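Local coordinates for DUF3501 family protein (Burkholderia pseudomallei K96243, PDB 3FJV), which is of unknown function but belongs to the DUF3501 family and folds around one antiparallel beta sheet, in an assembly of two chains, at residues R33-G38 and P183-S188; L41-E46 and A89-E94. All coordinates share one frame; numbering follows the deposited sequence. Where two conformers were deposited one is given.

Contact 1. Residues R33-G38 and P183-S188; sequences RAVSIG and PDVAAS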
loop_
_atom_site.group_PDB
_atom_site.type_symbol
_atom_site.label_atom_id
_atom_site.label_comp_id
_atom_site.label_asym_id
_atom_site.label_seq_id
_atom_site.Cartn_x
_atom_site.Cartn_y
_atom_site.Cartn_z
ATOM N N ARG A 33 -13.275 -17.404 9.129
ATOM C CA ARG A 33 -13.063 -16.777 7.793
ATOM C C ARG A 33 -11.588 -16.649 7.405
ATOM O O ARG A 33 -11.268 -16.389 6.241
ATOM C CB ARG A 33 -13.707 -15.382 7.806
ATOM C CG ARG A 33 -15.182 -15.316 8.172
ATOM C CD ARG A 33 -16.061 -16.116 7.255
ATOM N NE ARG A 33 -15.986 -15.615 5.871
ATOM C CZ ARG A 33 -16.798 -15.969 4.885
ATOM N NH1 ARG A 33 -17.686 -16.942 5.046
ATOM N NH2 ARG A 33 -16.667 -15.381 3.699
ATOM N N ALA A 34 -10.664 -16.799 8.359
ATOM C CA ALA A 34 -9.266 -16.497 8.075
ATOM C C ALA A 34 -8.440 -17.749 7.813
ATOM O O ALA A 34 -8.647 -18.748 8.478
ATOM C CB ALA A 34 -8.656 -15.724 9.209
ATOM N N VAL A 35 -7.537 -17.675 6.826
ATOM C CA VAL A 35 -6.562 -18.735 6.523
ATOM C C VAL A 35 -5.154 -18.126 6.352
ATOM O O VAL A 35 -5.011 -17.062 5.771
ATOM C CB VAL A 35 -6.902 -19.475 5.217
ATOM C CG1 VAL A 35 -6.046 -20.730 5.107
ATOM C CG2 VAL A 35 -8.429 -19.808 5.107
ATOM N N SER A 36 -4.125 -18.802 6.846
ATOM C CA SER A 36 -2.747 -18.430 6.588
ATOM C C SER A 36 -2.190 -19.259 5.473
ATOM O O SER A 36 -2.603 -20.401 5.308
ATOM C CB SER A 36 -1.940 -18.660 7.837
ATOM O OG SER A 36 -2.257 -17.623 8.710
ATOM N N ILE A 37 -1.270 -18.698 4.690
ATOM C CA ILE A 37 -0.639 -19.449 3.609
ATOM C C ILE A 37 0.865 -19.223 3.821
ATOM O O ILE A 37 1.411 -18.157 3.506
ATOM C CB ILE A 37 -1.041 -18.974 2.188
ATOM C CG1 ILE A 37 -2.558 -19.018 1.959
ATOM C CG2 ILE A 37 -0.400 -19.879 1.140
ATOM C CD1 ILE A 37 -2.950 -18.390 0.512
ATOM N N GLY A 38 1.514 -20.215 4.401
ATOM C CA GLY A 38 2.904 -20.067 4.842
ATOM C C GLY A 38 2.978 -19.083 5.980
ATOM O O GLY A 38 1.977 -18.878 6.667
ATOM N N PRO A 183 -12.047 -27.405 8.334
ATOM C CA PRO A 183 -13.379 -27.650 7.810
ATOM C C PRO A 183 -14.429 -26.690 8.298
ATOM O O PRO A 183 -15.404 -26.448 7.573
ATOM C CB PRO A 183 -13.696 -29.072 8.266
ATOM C CG PRO A 183 -12.385 -29.704 8.344
ATOM C CD PRO A 183 -11.485 -28.646 8.901
ATOM N N ASP A 184 -14.269 -26.180 9.522
ATOM C CA ASP A 184 -15.152 -25.147 9.997
ATOM C C ASP A 184 -15.057 -23.879 9.125
ATOM O O ASP A 184 -16.076 -23.235 8.878
ATOM C CB ASP A 184 -14.878 -24.817 11.460
ATOM C CG ASP A 184 -15.890 -23.853 12.017
ATOM O OD1 ASP A 184 -17.058 -24.244 12.310
ATOM O OD2 ASP A 184 -15.517 -22.681 12.158
ATOM N N VAL A 185 -13.856 -23.535 8.638
ATOM C CA VAL A 185 -13.724 -22.401 7.729
ATOM C C VAL A 185 -14.334 -22.734 6.369
ATOM O O VAL A 185 -15.114 -21.947 5.825
ATOM C CB VAL A 185 -12.246 -21.934 7.565
ATOM C CG1 VAL A 185 -12.107 -20.869 6.407
ATOM C CG2 VAL A 185 -11.614 -21.471 8.941
ATOM N N ALA A 186 -14.021 -23.897 5.807
ATOM C CA ALA A 186 -14.658 -24.276 4.531
ATOM C C ALA A 186 -16.205 -24.307 4.616
ATOM O O ALA A 186 -16.885 -23.955 3.674
ATOM C CB ALA A 186 -14.097 -25.665 4.004
ATOM N N ALA A 187 -16.748 -24.704 5.755
ATOM C CA ALA A 187 -18.219 -24.727 5.957
ATOM C C ALA A 187 -18.803 -23.301 5.913
ATOM O O ALA A 187 -19.814 -23.069 5.272
ATOM C CB ALA A 187 -18.611 -25.452 7.273
ATOM N N SER A 188 -18.110 -22.349 6.512
ATOM C CA SER A 188 -18.529 -20.975 6.471
ATOM C C SER A 188 -18.507 -20.412 5.037
ATOM O O SER A 188 -19.460 -19.739 4.600
ATOM C CB SER A 188 -17.635 -20.149 7.387
ATOM O OG SER A 188 -17.991 -18.788 7.344
#
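The backbones come nearest where Arg33, just ahead of strand 34-37, passes the first turn of helix 183-190, with the CA atoms of Arg33 and Val185 5.7 Å apart. Val185 and Ser188, one helical turn apart, both direct CB toward residues 33-38 and do all the touching from the helix side. CG1 of Val185, anti to the backbone N (chi1 171°), touches CG2 of Val35 at 4.0 Å, the two side chains crossing obliquely, while its CG2 comes up to the carbonyl O of Ala34. Val35 is also covered by Ile167 and Ile181, so this valine pair belongs to a larger apolar cluster between helix and sheet. Arg33 starts off away from the helix, but successive bends at chi2 and chi3 (-59° and -62°) fold the chain back and bring the guanidinium beside Ser188. There NH1 gives a nearly straight hydrogen bond to OG of Ser188, 3.0 Å long, with the hydroxyl lying at the edge of the guanidinium and close to its plane. Ser188 OG is put there by its anti torsion to the backbone N, and it also lies 3.3 Å from CD of Arg33. The other nitrogens are engaged too: NH2 forms a salt bridge with Asp192, just past the end of the helix, and NE bonds to the carbonyl O of Phe45. Grip on three sides should fix the rotation of this buried planar group and offset its charge. Nearby, Asp184 OD2 forms a second salt bridge with Arg32 NE. The motif is a C-terminal helix docked beside the start of an outermost strand of an antiparallel sheet, joined by a valine contact and an arginine held by several polar partners.

Contact 2. Residues L41-E46 and A89-E94; sequences LRLLFE and ATLQIE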
loop_
_atom_site.group_PDB
_atom_site.type_symbol
_atom_site.label_atom_id
_atom_site.label_comp_id
_atom_site.label_asym_id
_atom_site.label_seq_id
_atom_site.Cartn_x
_atom_site.Cartn_y
_atom_site.Cartn_z
ATOM N N LEU A 41 1.798 -14.783 4.231
ATOM C CA LEU A 41 0.526 -14.475 3.564
ATOM C C LEU A 41 -0.670 -14.830 4.453
ATOM O O LEU A 41 -0.740 -15.937 5.024
ATOM C CB LEU A 41 0.372 -15.221 2.249
ATOM C CG LEU A 41 0.838 -14.416 1.021
ATOM C CD1 LEU A 41 2.250 -13.915 1.216
ATOM C CD2 LEU A 41 0.735 -15.332 -0.184
ATOM N N ARG A 42 -1.639 -13.921 4.497
ATOM C CA ARG A 42 -2.884 -14.126 5.259
ATOM C C ARG A 42 -4.085 -13.805 4.361
ATOM O O ARG A 42 -4.063 -12.788 3.689
ATOM C CB ARG A 42 -2.883 -13.181 6.467
ATOM C CG ARG A 42 -1.737 -13.369 7.445
ATOM C CD ARG A 42 -1.775 -14.739 8.111
ATOM N NE ARG A 42 -0.628 -14.993 8.997
ATOM C CZ ARG A 42 0.484 -15.667 8.674
ATOM N NH1 ARG A 42 0.672 -16.196 7.463
ATOM N NH2 ARG A 42 1.431 -15.821 9.591
ATOM N N LEU A 43 -5.093 -14.671 4.305
ATOM C CA LEU A 43 -6.313 -14.400 3.539
ATOM C C LEU A 43 -7.483 -14.302 4.518
ATOM O O LEU A 43 -7.618 -15.123 5.409
ATOM C CB LEU A 43 -6.687 -15.556 2.574
ATOM C CG LEU A 43 -6.122 -15.732 1.173
ATOM C CD1 LEU A 43 -6.790 -16.929 0.557
ATOM C CD2 LEU A 43 -6.360 -14.507 0.322
ATOM N N LEU A 44 -8.325 -13.292 4.330
ATOM C CA LEU A 44 -9.589 -13.188 5.032
ATOM C C LEU A 44 -10.672 -13.291 4.011
ATOM O O LEU A 44 -10.800 -12.411 3.140
ATOM C CB LEU A 44 -9.723 -11.898 5.828
ATOM C CG LEU A 44 -11.022 -11.796 6.681
ATOM C CD1 LEU A 44 -10.940 -12.718 7.887
ATOM C CD2 LEU A 44 -11.206 -10.320 7.089
ATOM N N PHE A 45 -11.465 -14.364 4.109
ATOM C CA PHE A 45 -12.640 -14.502 3.261
ATOM C C PHE A 45 -13.734 -13.572 3.756
ATOM O O PHE A 45 -14.126 -13.620 4.930
ATOM C CB PHE A 45 -13.086 -15.951 3.189
ATOM C CG PHE A 45 -12.179 -16.771 2.369
ATOM C CD1 PHE A 45 -12.373 -16.836 0.990
ATOM C CD2 PHE A 45 -11.057 -17.395 2.939
ATOM C CE1 PHE A 45 -11.523 -17.591 0.175
ATOM C CE2 PHE A 45 -10.182 -18.140 2.165
ATOM C CZ PHE A 45 -10.391 -18.223 0.737
ATOM N N GLU A 46 -14.184 -12.697 2.876
ATOM C CA GLU A 46 -15.061 -11.587 3.249
ATOM C C GLU A 46 -16.544 -11.935 3.168
ATOM O O GLU A 46 -16.998 -12.641 2.241
ATOM C CB GLU A 46 -14.743 -10.342 2.420
ATOM C CG GLU A 46 -13.298 -9.907 2.480
ATOM C CD GLU A 46 -12.914 -9.027 3.704
ATOM O OE1 GLU A 46 -13.803 -8.741 4.547
ATOM O OE2 GLU A 46 -11.742 -8.546 3.744
ATOM N N ALA A 89 -11.794 -12.489 -1.007
ATOM C CA ALA A 89 -10.808 -12.469 0.079
ATOM C C ALA A 89 -9.852 -11.260 -0.024
ATOM O O ALA A 89 -9.577 -10.731 -1.107
ATOM C CB ALA A 89 -10.016 -13.813 0.180
ATOM N N THR A 90 -9.482 -10.734 1.125
ATOM C CA THR A 90 -8.418 -9.769 1.251
ATOM C C THR A 90 -7.156 -10.569 1.580
ATOM O O THR A 90 -7.121 -11.348 2.550
ATOM C CB THR A 90 -8.721 -8.725 2.374
ATOM O OG1 THR A 90 -9.908 -7.991 2.022
ATOM C CG2 THR A 90 -7.536 -7.762 2.515
ATOM N N LEU A 91 -6.142 -10.390 0.742
ATOM C CA LEU A 91 -4.829 -10.988 0.933
ATOM C C LEU A 91 -3.910 -9.920 1.522
ATOM O O LEU A 91 -3.806 -8.807 0.988
ATOM C CB LEU A 91 -4.233 -11.481 -0.387
ATOM C CG LEU A 91 -2.796 -12.067 -0.406
ATOM C CD1 LEU A 91 -2.639 -13.415 0.259
ATOM C CD2 LEU A 91 -2.288 -12.229 -1.860
ATOM N N GLN A 92 -3.214 -10.287 2.591
ATOM C CA GLN A 92 -2.231 -9.392 3.200
ATOM C C GLN A 92 -0.900 -10.095 3.237
ATOM O O GLN A 92 -0.825 -11.269 3.555
ATOM C CB GLN A 92 -2.650 -8.949 4.597
ATOM C CG GLN A 92 -3.886 -8.030 4.561
ATOM C CD GLN A 92 -4.050 -7.205 5.822
ATOM O OE1 GLN A 92 -3.176 -6.368 6.146
ATOM N NE2 GLN A 92 -5.171 -7.395 6.523
ATOM N N ILE A 93 0.141 -9.362 2.868
ATOM C CA ILE A 93 1.523 -9.830 2.877
ATOM C C ILE A 93 2.151 -9.092 4.045
ATOM O O ILE A 93 2.118 -7.854 4.062
ATOM C CB ILE A 93 2.220 -9.436 1.551
ATOM C CG1 ILE A 93 1.487 -10.061 0.365
ATOM C CG2 ILE A 93 3.698 -9.905 1.517
ATOM C CD1 ILE A 93 1.803 -9.357 -0.975
ATOM N N GLU A 94 2.689 -9.826 5.018
ATOM C CA GLU A 94 3.217 -9.227 6.232
ATOM C C GLU A 94 4.676 -9.598 6.487
ATOM O O GLU A 94 5.012 -10.778 6.574
ATOM C CB GLU A 94 2.343 -9.659 7.406
ATOM C CG GLU A 94 0.900 -9.112 7.271
ATOM C CD GLU A 94 -0.112 -9.789 8.191
ATOM O OE1 GLU A 94 0.198 -10.855 8.793
ATOM O OE2 GLU A 94 -1.229 -9.239 8.303
#
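Strands 41-45 and 86-93 are neighbours in the antiparallel sheet of this alpha+beta fold, their segments running at 163° to each other. Two hydrogen-bonded pairs hold the ladder: Arg42 with Gln92 and Leu44 with Thr90, each joined by two N-H to O bonds; that from Arg42 N to Gln92 O is 2.9 Å. At the non-hydrogen-bonded pairs, CA-H groups lean on the same carbonyls, the shortest being Ala89 CA to Leu44 O at 3.1 Å. One face of the sheet carries Leu41, Leu43, Phe45, Ala89, Leu91 and Ile93. CD1 of Leu91 presses on CG of Leu41 at 3.7 Å, the two chains crossing obliquely, whereas Leu41 and Ile93 run side by side. CD2 of Leu43 spans the strands, touching CB of both Ala89 and Leu91. The methyl of Ala89 also lies over one face of the Phe45 ring, offset toward its rim, a CH-pi contact with CB 4.1 Å from the centroid. On the other face Arg42 bends at chi2, and its CG lies 3.4 Å from OE1 of Glu94. The guanidinium and carboxylate planes are 68° apart and no N-H points at the oxygen, so any attraction between the charges is probably diffuse. Instead Arg42 NH1 bonds to the carbonyl O of Leu41, from above the carbonyl plane. Further out, strand 34-37 flanks 41-45, strand 144-150 flanks 86-93, and Thr99 of the second subunit packs on Thr90 and Gln92. Glu46 is buried and bent at chi2 (-84°); a hydrogen bond between its OE1 and Thr50 OG1 probably helps to position the carboxylate. Its other oxygen, OE2, accepts a short hydrogen bond from Thr90 OG1 on the anti lone pair, 2.6 Å long.

How the contacts relate
From the N terminus the chain leaves helix 12-30, forms strand 34-37 and turns back at once into strand 41-45, so the first segments of both contacts are adjacent strands of a hairpin. Contact 2 closes first: after helices 48-62 and 67-77 the chain returns as strand 86-93. Contact 1 closes only near the C terminus, once strands 115-119 to 176-180 are laid down, and its loop encloses that of contact 2. The two meet in the hairpin, among other places through the backbone hydrogen bond from Leu43 N to Val35 O. Together they link helix 183-190, through outermost strand 34-37, to the sheet interior at strand 86-93.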